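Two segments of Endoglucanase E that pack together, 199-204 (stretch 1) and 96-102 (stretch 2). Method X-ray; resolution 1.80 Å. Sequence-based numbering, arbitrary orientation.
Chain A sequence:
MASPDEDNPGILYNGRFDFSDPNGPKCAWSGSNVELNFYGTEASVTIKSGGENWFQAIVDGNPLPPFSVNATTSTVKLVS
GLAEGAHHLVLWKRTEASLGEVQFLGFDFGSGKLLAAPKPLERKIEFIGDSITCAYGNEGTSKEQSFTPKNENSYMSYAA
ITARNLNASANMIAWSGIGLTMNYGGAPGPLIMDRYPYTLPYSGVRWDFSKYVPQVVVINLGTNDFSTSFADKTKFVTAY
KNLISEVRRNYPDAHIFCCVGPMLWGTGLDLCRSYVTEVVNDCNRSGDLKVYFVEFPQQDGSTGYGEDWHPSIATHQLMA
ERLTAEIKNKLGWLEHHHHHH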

# COMPACT_ATOMS: atom_id res chain seq x y z
N THR A 199 -5.24 -11.92 4.65
CA THR A 199 -4.02 -12.05 3.84
C THR A 199 -4.42 -12.03 2.38
O THR A 199 -3.87 -11.28 1.58
CB THR A 199 -3.29 -13.38 4.14
OG1 THR A 199 -2.99 -13.42 5.53
CG2 THR A 199 -2.00 -13.47 3.33
N LEU A 200 -5.38 -12.90 2.03
CA LEU A 200 -5.87 -12.99 0.66
C LEU A 200 -7.37 -12.73 0.74
O LEU A 200 -8.15 -13.61 1.08
CB LEU A 200 -5.56 -14.36 0.05
CG LEU A 200 -4.13 -14.90 0.20
CD1 LEU A 200 -4.09 -16.37 -0.26
CD2 LEU A 200 -3.13 -14.03 -0.56
N PRO A 201 -7.76 -11.46 0.50
CA PRO A 201 -9.13 -11.04 0.75
C PRO A 201 -10.17 -11.75 -0.12
O PRO A 201 -11.32 -11.87 0.29
CB PRO A 201 -9.10 -9.51 0.49
CG PRO A 201 -7.84 -9.22 -0.21
CD PRO A 201 -6.88 -10.34 0.08
N TYR A 202 -9.79 -12.24 -1.30
CA TYR A 202 -10.78 -12.90 -2.18
C TYR A 202 -11.09 -14.31 -1.73
O TYR A 202 -12.17 -14.84 -2.00
CB TYR A 202 -10.28 -13.01 -3.62
CG TYR A 202 -10.53 -11.80 -4.48
CD1 TYR A 202 -11.71 -11.09 -4.37
CD2 TYR A 202 -9.60 -11.40 -5.44
CE1 TYR A 202 -11.96 -9.96 -5.17
CE2 TYR A 202 -9.84 -10.28 -6.25
CZ TYR A 202 -11.04 -9.58 -6.11
OH TYR A 202 -11.28 -8.47 -6.88
N SER A 203 -10.12 -14.94 -1.06
CA SER A 203 -10.24 -16.35 -0.75
C SER A 203 -10.37 -16.68 0.73
O SER A 203 -10.39 -17.86 1.13
CB SER A 203 -9.13 -17.15 -1.43
OG SER A 203 -7.88 -16.82 -0.91
N GLY A 204 -10.47 -15.65 1.55
CA GLY A 204 -10.79 -15.85 2.97
C GLY A 204 -9.64 -16.36 3.84
O GLY A 204 -9.90 -16.98 4.86
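Stretch 2 (96-102) EASLGEV

Stretch 2 lies on stretch 1 as a small, mostly polar contact between two irregular backbone segments, in which Glu101 and Tyr202 together supply just over half of the covered surface and a single apolar pair lies between Pro201 and Ala97. The two sides together bury 315 Å², across a sequence separation of at least 99 residues.

After Glu96, stretch 2 forms a 3-10 segment, residues 97-99, held by backbone hydrogen bonds from Leu99 N to Glu96 O (3.0 Å) and from Gly100 N to Ala97 O (3.0 Å). Gly100 follows at phi/psi 125/156, a conformation in which a CB would be jammed against the carbonyl oxygen of Leu99. The chain then extends through Glu101 (-75/152) to Val102, which has strand geometry. Stretch 1 turns after Leu200, and Ser203 N closes this turn with a hydrogen bond to Leu200 O (3.2 Å), accompanied by a weak one from Gly204 N to the same Leu200 O (3.1 Å).

The backbones remain well apart, so side chains bridge the gap. The nearest CA atoms are those of Leu200 and Glu101 (7.1 Å), Pro201 and Ala97 (7.6 Å), and Tyr202 and Ser98 (8.0 Å). Pro201 and Tyr202 follow Ala97 and Ser98 in the same order, whereas Leu200 pairs with Glu101, so the pairs keep no single register.

Glu101 points toward stretch 1, with chi1 m and chi2 t, and brings its carboxylate to the turn. There Glu101 OE2 accepts a hydrogen bond from Ser203 OG at 3.1 Å and lies 3.7 Å from Leu200 CB and 3.9 Å from Tyr202 CB. A water extends this anchorage to the backbone, donating to Glu101 OE2 at 2.8 Å and accepting from Tyr202 N at 2.9 Å. One carboxylate oxygen thus links directly to a side chain of the turn and, through the water, to its main chain.

Tyr202 reaches back in the other direction, its CA-to-CB bond directed toward stretch 2 and its ring extending to the 3-10 segment. Tyr202 OH lies 3.0 Å from Ser98 O, which sits at the ring edge near the ring plane; whether the hydroxyl proton is committed to this oxygen is not settled. Tyr202 OH is also 3.6 Å from Ser98 CB, and Tyr202 CE2 lies 3.7 Å from Ala97 O. Beside these contacts, Pro201 CG rests 4.1 Å from Ala97 CB. Leu99, by contrast, points away and makes no contact with stretch 1.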

# COMPACT_ATOMS: atom_id res chain seq x y z
N GLU A 96 -2.95 -3.65 -7.30
CA GLU A 96 -3.67 -3.91 -6.05
C GLU A 96 -4.30 -5.31 -5.96
O GLU A 96 -4.31 -6.10 -6.94
CB GLU A 96 -4.73 -2.84 -5.85
CG GLU A 96 -5.78 -2.84 -6.99
CD GLU A 96 -6.79 -1.73 -6.80
OE1 GLU A 96 -7.70 -1.88 -5.95
OE2 GLU A 96 -6.62 -0.68 -7.50
N ALA A 97 -4.83 -5.59 -4.78
CA ALA A 97 -5.33 -6.92 -4.43
C ALA A 97 -6.49 -7.30 -5.34
O ALA A 97 -6.63 -8.49 -5.75
CB ALA A 97 -5.75 -6.94 -2.95
N SER A 98 -7.31 -6.32 -5.71
CA SER A 98 -8.47 -6.63 -6.57
C SER A 98 -8.07 -7.18 -7.95
O SER A 98 -8.90 -7.79 -8.64
CB SER A 98 -9.41 -5.43 -6.72
OG SER A 98 -8.79 -4.41 -7.48
N LEU A 99 -6.83 -6.98 -8.39
CA LEU A 99 -6.39 -7.51 -9.68
C LEU A 99 -5.86 -8.97 -9.61
O LEU A 99 -5.44 -9.54 -10.62
CB LEU A 99 -5.36 -6.61 -10.34
CG LEU A 99 -5.93 -5.29 -10.80
CD1 LEU A 99 -4.85 -4.24 -11.00
CD2 LEU A 99 -6.81 -5.46 -12.10
N GLY A 100 -5.86 -9.55 -8.42
CA GLY A 100 -5.69 -10.99 -8.32
C GLY A 100 -4.55 -11.37 -7.41
O GLY A 100 -3.61 -10.61 -7.22
N GLU A 101 -4.62 -12.58 -6.87
CA GLU A 101 -3.53 -13.13 -6.05
C GLU A 101 -2.37 -13.53 -6.92
O GLU A 101 -2.55 -13.89 -8.09
CB GLU A 101 -4.00 -14.36 -5.25
CG GLU A 101 -5.16 -14.01 -4.35
CD GLU A 101 -5.90 -15.24 -3.82
OE1 GLU A 101 -5.38 -16.38 -4.02
OE2 GLU A 101 -7.01 -15.05 -3.24
N VAL A 102 -1.18 -13.49 -6.34
CA VAL A 102 0.04 -13.82 -7.05
C VAL A 102 0.78 -14.86 -6.21
O VAL A 102 0.85 -14.73 -4.98
CB VAL A 102 0.89 -12.55 -7.15
CG1 VAL A 102 2.40 -12.83 -7.51
CG2 VAL A 102 0.22 -11.60 -8.15
O HOH W 1 -7.10 -12.42 -2.39